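Long-range contacts in aminotransferase (Streptomyces pactum, PDB 4ZM4), which is of unknown function but belongs to the class-III aminotransferases, a family of pyridoxal-5'-phosphate-dependent enzymes: residues 143-148 and 190-195; 342-347 and 430-435. The protein carries 1 engineered substitution. All blocks are in the same frame, centred on the assembly; numbering follows the deposited sequence.

Interaction 1 (143-148 and 190-195)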
loop_
_atom_site.group_PDB
_atom_site.type_symbol
_atom_site.label_atom_id
_atom_site.label_comp_id
_atom_site.label_asym_id
_atom_site.label_seq_id
_atom_site.Cartn_x
_atom_site.Cartn_y
_atom_site.Cartn_z
ATOM N N VAL B 143 -20.146 -1.292 10.954
ATOM C CA VAL B 143 -19.743 -2.276 9.938
ATOM C C VAL B 143 -19.782 -3.692 10.507
ATOM O O VAL B 143 -19.391 -3.906 11.658
ATOM C CB VAL B 143 -18.344 -1.975 9.384
ATOM C CG1 VAL B 143 -17.855 -3.072 8.435
ATOM C CG2 VAL B 143 -18.325 -0.633 8.675
ATOM N N VAL B 144 -20.253 -4.647 9.700
ATOM C CA VAL B 144 -20.367 -6.041 10.101
ATOM C C VAL B 144 -19.280 -6.871 9.411
ATOM O O VAL B 144 -19.043 -6.713 8.195
ATOM C CB VAL B 144 -21.732 -6.634 9.714
ATOM C CG1 VAL B 144 -21.767 -8.136 9.982
ATOM C CG2 VAL B 144 -22.880 -5.917 10.452
ATOM N N THR B 145 -18.604 -7.712 10.196
ATOM C CA THR B 145 -17.606 -8.639 9.681
ATOM C C THR B 145 -17.964 -10.072 10.083
ATOM O O THR B 145 -18.856 -10.289 10.908
ATOM C CB THR B 145 -16.221 -8.326 10.255
ATOM O OG1 THR B 145 -16.257 -8.459 11.672
ATOM C CG2 THR B 145 -15.790 -6.944 9.922
ATOM N N PHE B 146 -17.266 -11.041 9.514
ATOM C CA PHE B 146 -17.424 -12.430 9.946
ATOM C C PHE B 146 -16.114 -12.964 10.512
ATOM O O PHE B 146 -15.035 -12.649 10.027
ATOM C CB PHE B 146 -17.930 -13.315 8.789
ATOM C CG PHE B 146 -19.305 -12.937 8.305
ATOM C CD1 PHE B 146 -20.436 -13.501 8.870
ATOM C CD2 PHE B 146 -19.466 -12.027 7.262
ATOM C CE1 PHE B 146 -21.698 -13.188 8.396
ATOM C CE2 PHE B 146 -20.749 -11.682 6.808
ATOM C CZ PHE B 146 -21.865 -12.280 7.373
ATOM N N GLU B 147 -16.225 -13.860 11.478
ATOM C CA GLU B 147 -15.074 -14.415 12.147
ATOM C C GLU B 147 -14.200 -15.231 11.217
ATOM O O GLU B 147 -14.663 -16.161 10.530
ATOM C CB GLU B 147 -15.498 -15.293 13.320
ATOM C CG GLU B 147 -14.307 -15.642 14.206
ATOM C CD GLU B 147 -14.688 -16.474 15.397
ATOM O OE1 GLU B 147 -15.547 -17.363 15.239
ATOM O OE2 GLU B 147 -14.114 -16.246 16.474
ATOM N N GLY B 148 -12.912 -14.888 11.231
ATOM C CA GLY B 148 -11.901 -15.524 10.371
ATOM C C GLY B 148 -11.710 -14.805 9.040
ATOM O O GLY B 148 -10.745 -15.059 8.354
ATOM N N THR B 190 -17.455 -1.765 14.864
ATOM C CA THR B 190 -17.264 -2.963 14.112
ATOM C C THR B 190 -17.754 -4.151 14.942
ATOM O O THR B 190 -17.415 -4.288 16.094
ATOM C CB THR B 190 -15.798 -3.186 13.775
ATOM O OG1 THR B 190 -15.260 -2.033 13.120
ATOM C CG2 THR B 190 -15.631 -4.416 12.857
ATOM N N VAL B 191 -18.515 -5.028 14.288
ATOM C CA VAL B 191 -19.247 -6.092 14.928
ATOM C C VAL B 191 -18.921 -7.383 14.148
ATOM O O VAL B 191 -18.499 -7.330 12.975
ATOM C CB VAL B 191 -20.738 -5.638 14.974
ATOM C CG1 VAL B 191 -21.700 -6.622 14.373
ATOM C CG2 VAL B 191 -21.145 -5.237 16.412
ATOM N N GLN B 192 -19.135 -8.540 14.765
ATOM C CA GLN B 192 -18.759 -9.784 14.133
ATOM C C GLN B 192 -19.796 -10.866 14.400
ATOM O O GLN B 192 -20.377 -10.915 15.488
ATOM C CB GLN B 192 -17.391 -10.229 14.628
ATOM C CG GLN B 192 -16.675 -11.168 13.700
ATOM C CD GLN B 192 -15.259 -11.547 14.124
ATOM O OE1 GLN B 192 -14.333 -11.339 13.362
ATOM N NE2 GLN B 192 -15.087 -12.063 15.337
ATOM N N LEU B 193 -20.012 -11.721 13.387
ATOM C CA LEU B 193 -20.780 -12.945 13.488
ATOM C C LEU B 193 -19.963 -14.122 12.959
ATOM O O LEU B 193 -18.970 -13.945 12.296
ATOM C CB LEU B 193 -22.008 -12.880 12.567
ATOM C CG LEU B 193 -22.939 -11.690 12.613
ATOM C CD1 LEU B 193 -23.925 -11.818 11.480
ATOM C CD2 LEU B 193 -23.652 -11.660 13.961
ATOM N N GLY B 194 -20.450 -15.331 13.194
ATOM C CA GLY B 194 -19.896 -16.528 12.602
ATOM C C GLY B 194 -20.306 -16.655 11.134
ATOM O O GLY B 194 -21.446 -16.345 10.763
ATOM N N TRP B 195 -19.376 -17.142 10.327
ATOM C CA TRP B 195 -19.577 -17.404 8.916
ATOM C C TRP B 195 -20.659 -18.468 8.755
ATOM O O TRP B 195 -20.737 -19.366 9.575
ATOM C CB TRP B 195 -18.267 -17.913 8.346
ATOM C CG TRP B 195 -18.185 -18.170 6.838
ATOM C CD1 TRP B 195 -17.552 -19.207 6.240
ATOM C CD2 TRP B 195 -18.675 -17.343 5.764
ATOM N NE1 TRP B 195 -17.616 -19.087 4.890
ATOM C CE2 TRP B 195 -18.304 -17.961 4.569
ATOM C CE3 TRP B 195 -19.396 -16.155 5.715
ATOM C CZ2 TRP B 195 -18.609 -17.445 3.339
ATOM C CZ3 TRP B 195 -19.725 -15.644 4.478
ATOM C CH2 TRP B 195 -19.348 -16.299 3.304
HETATM O O HOH W 1 -13.701 -13.920 17.624
HETATM O O HOH W 2 -12.062 -12.450 12.975
#

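Interaction 2 (342-347 and 430-435)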
loop_
_atom_site.group_PDB
_atom_site.type_symbol
_atom_site.label_atom_id
_atom_site.label_comp_id
_atom_site.label_asym_id
_atom_site.label_seq_id
_atom_site.Cartn_x
_atom_site.Cartn_y
_atom_site.Cartn_z
ATOM N N GLY B 342 -6.915 -28.100 -10.402
ATOM C CA GLY B 342 -7.330 -28.223 -9.014
ATOM C C GLY B 342 -7.914 -29.583 -8.696
ATOM O O GLY B 342 -7.628 -30.158 -7.642
ATOM N N GLN B 343 -8.711 -30.109 -9.609
ATOM C CA GLN B 343 -9.313 -31.404 -9.412
ATOM C C GLN B 343 -8.218 -32.437 -9.317
ATOM O O GLN B 343 -8.250 -33.327 -8.451
ATOM C CB GLN B 343 -10.277 -31.747 -10.560
ATOM C CG GLN B 343 -11.085 -33.027 -10.337
ATOM C CD GLN B 343 -12.150 -32.864 -9.282
ATOM O OE1 GLN B 343 -12.047 -33.396 -8.181
ATOM N NE2 GLN B 343 -13.196 -32.122 -9.614
ATOM N N TYR B 344 -7.258 -32.365 -10.237
ATOM C CA TYR B 344 -6.182 -33.341 -10.237
ATOM C C TYR B 344 -5.364 -33.258 -8.946
ATOM O O TYR B 344 -4.926 -34.289 -8.431
ATOM C CB TYR B 344 -5.295 -33.192 -11.475
ATOM C CG TYR B 344 -4.331 -34.359 -11.662
ATOM C CD1 TYR B 344 -4.807 -35.659 -11.855
ATOM C CD2 TYR B 344 -2.958 -34.159 -11.653
ATOM C CE1 TYR B 344 -3.941 -36.727 -12.022
ATOM C CE2 TYR B 344 -2.087 -35.207 -11.842
ATOM C CZ TYR B 344 -2.583 -36.493 -12.029
ATOM O OH TYR B 344 -1.710 -37.542 -12.218
ATOM N N MET B 345 -5.127 -32.050 -8.437
ATOM C CA MET B 345 -4.364 -31.919 -7.188
ATOM C C MET B 345 -5.202 -32.501 -6.076
ATOM O O MET B 345 -4.699 -33.276 -5.275
ATOM C CB MET B 345 -3.987 -30.466 -6.874
ATOM C CG MET B 345 -3.226 -30.306 -5.546
ATOM S SD MET B 345 -1.516 -30.936 -5.582
ATOM C CE MET B 345 -0.703 -29.521 -6.327
ATOM N N GLU B 346 -6.481 -32.126 -6.033
ATOM C CA GLU B 346 -7.378 -32.654 -5.022
ATOM C C GLU B 346 -7.393 -34.187 -5.035
ATOM O O GLU B 346 -7.176 -34.799 -3.990
ATOM C CB GLU B 346 -8.797 -32.118 -5.190
ATOM C CG GLU B 346 -9.782 -32.720 -4.194
ATOM C CD GLU B 346 -11.184 -32.153 -4.292
ATOM O OE1 GLU B 346 -11.470 -31.301 -5.180
ATOM O OE2 GLU B 346 -12.005 -32.537 -3.439
ATOM N N ASP B 347 -7.617 -34.808 -6.200
ATOM C CA ASP B 347 -7.696 -36.278 -6.279
ATOM C C ASP B 347 -6.386 -36.943 -5.828
ATOM O O ASP B 347 -6.389 -37.901 -5.048
ATOM C CB ASP B 347 -8.072 -36.763 -7.697
ATOM C CG ASP B 347 -9.469 -36.285 -8.154
ATOM O OD1 ASP B 347 -10.334 -35.951 -7.301
ATOM O OD2 ASP B 347 -9.696 -36.244 -9.384
ATOM N N ASP B 430 2.727 -33.227 -14.259
ATOM C CA ASP B 430 3.988 -33.810 -13.809
ATOM C C ASP B 430 4.384 -33.217 -12.452
ATOM O O ASP B 430 4.841 -33.945 -11.572
ATOM C CB ASP B 430 5.134 -33.599 -14.818
ATOM C CG ASP B 430 4.939 -34.380 -16.144
ATOM O OD1 ASP B 430 5.636 -34.036 -17.125
ATOM O OD2 ASP B 430 4.147 -35.356 -16.205
ATOM N N VAL B 431 4.207 -31.895 -12.295
ATOM C CA VAL B 431 4.496 -31.193 -11.038
ATOM C C VAL B 431 3.680 -31.786 -9.879
ATOM O O VAL B 431 4.225 -32.133 -8.845
ATOM C CB VAL B 431 4.217 -29.679 -11.149
ATOM C CG1 VAL B 431 4.218 -29.042 -9.769
ATOM C CG2 VAL B 431 5.241 -29.003 -12.038
ATOM N N ILE B 432 2.385 -31.951 -10.114
ATOM C CA ILE B 432 1.489 -32.505 -9.129
ATOM C C ILE B 432 1.850 -33.953 -8.798
ATOM O O ILE B 432 1.726 -34.369 -7.649
ATOM C CB ILE B 432 0.028 -32.388 -9.628
ATOM C CG1 ILE B 432 -0.377 -30.897 -9.688
ATOM C CG2 ILE B 432 -0.927 -33.172 -8.743
ATOM C CD1 ILE B 432 -1.575 -30.583 -10.545
ATOM N N ASP B 433 2.272 -34.729 -9.794
ATOM C CA ASP B 433 2.793 -36.080 -9.535
ATOM C C ASP B 433 4.039 -36.031 -8.635
ATOM O O ASP B 433 4.141 -36.804 -7.700
ATOM C CB ASP B 433 3.059 -36.868 -10.845
ATOM C CG ASP B 433 1.754 -37.307 -11.562
ATOM O OD1 ASP B 433 0.655 -37.267 -10.962
ATOM O OD2 ASP B 433 1.836 -37.718 -12.731
ATOM N N LYS B 434 4.969 -35.111 -8.887
ATOM C CA LYS B 434 6.098 -34.912 -7.956
ATOM C C LYS B 434 5.624 -34.507 -6.572
ATOM O O LYS B 434 6.188 -34.930 -5.572
ATOM C CB LYS B 434 7.076 -33.857 -8.463
ATOM C CG LYS B 434 7.888 -34.283 -9.667
ATOM C CD LYS B 434 9.057 -33.333 -9.909
ATOM C CE LYS B 434 9.758 -33.654 -11.226
ATOM N NZ LYS B 434 10.985 -32.826 -11.409
ATOM N N VAL B 435 4.605 -33.660 -6.503
ATOM C CA VAL B 435 4.102 -33.227 -5.203
ATOM C C VAL B 435 3.593 -34.438 -4.415
ATOM O O VAL B 435 3.884 -34.587 -3.229
ATOM C CB VAL B 435 3.015 -32.155 -5.345
ATOM C CG1 VAL B 435 2.261 -31.961 -4.038
ATOM C CG2 VAL B 435 3.643 -30.843 -5.831
#

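Interaction 1 (143-148 and 190-195)
T145 holds OG1 in the crowded position between its own backbone N and carbonyl carbon (chi1 61°), which turns the hydroxyl back toward V191; F146 has CG anti to its carbonyl carbon, and W195 has CG anti to its backbone N, so that the two side chains cross at about a right angle. V191 O is gripped twice by T145. The backbone N of T145 donates in the carbonyl plane at 2.8 Å from V191 O, and T145 OG1 donates to V191 O from above that plane, also at 2.8 Å. The remaining backbone bonds define a parallel pairing: V191 N to V143 O (3.0 Å), L193 N to T145 O (3.1 Å) and E147 N to L193 O (2.9 Å). On one side of the sheet F146 and L193 lie alongside each other, both reaching L201 of helix 198-208. Past the last bridge, the six-membered ring of W195 turns its edge to a face of F146, a T-shaped pair with centroids 5.6 Å apart and planes at 70°. W195 CE3 stands off-centre over that face, 4.1 Å from F146 CG, while W195 NE1 donates to I227 O. On the other side Q192 extends past T145 OG1 to the backbone of E147. Its amide is fixed at both ends, NE2 bonding to P172 O and OE1 to R159 NE; a water donating to Q192 OE1 (2.6 Å) also accepts from G148 N. E147 carries its carboxylate outward to a salt bridge with R388. With 190-193 outermost and helices 198-208 and 123-138 touching the two faces, this is the parallel edge of the seven-stranded sheet typical of the large domain of fold-type-I PLP enzymes.

Interaction 2 (342-347 and 430-435)
Helices 334-355 and 429-444 run side by side in nearly the same direction here, the axes of the short segments lying 10.1 Å apart at 19°. I432 points into the groove between them and is held between two side chains of the first helix. From Y344, the ring reaches across with its CD2 corner 3.7 Å from I432 CG2, while I432 CD1 lies in the ring plane at its edge. M345 is bent at chi2 (72°) and again at chi3, which carries its methyl across the gap, so that CE lies 3.6 Å from I432 CG1. Its sulfur also approaches V435, M345 SD to V435 CG1 measuring 4.2 Å. Toward solvent, Y344 OH donates to the syn lone pair of D433 OD1 at 2.7 Å, adding one polar bond at the exposed edge of the contact; ring and carboxylate planes are 62° apart. On the buried side M345 rests on M369 of strand 368-373, and V435 on I61 of strand 59-62. Two near-parallel helices, one of them C-terminal, packed against strands of two small sheets, one antiparallel (368-373) and one mixed (59-62), are consistent with the small domain of the fold-type-I aminotransferases.

How the interactions relate
Followed from the N terminus, the chain closes interaction 1 first: 143-148 leads into a 41-residue connection, part of it (161-169) not modelled, whose modelled residues include no helix or strand, before 190-195 returns to pair with it. Interaction 2 opens much later and brings 342-347 together with 430-435 around an intervening run of 82 residues that includes both helices and strands. The two loops follow in series, neither enclosing nor crossing the other. The centres of interactions 1 and 2 are about 35 Å apart, on opposite sides of the chain's centre. The nearest atoms of interactions 1 and 2 are about 17 Å apart. Interaction 1 ties the edge strand to the seven-stranded sheet, whereas interaction 2 joins two helices of the C-terminal part.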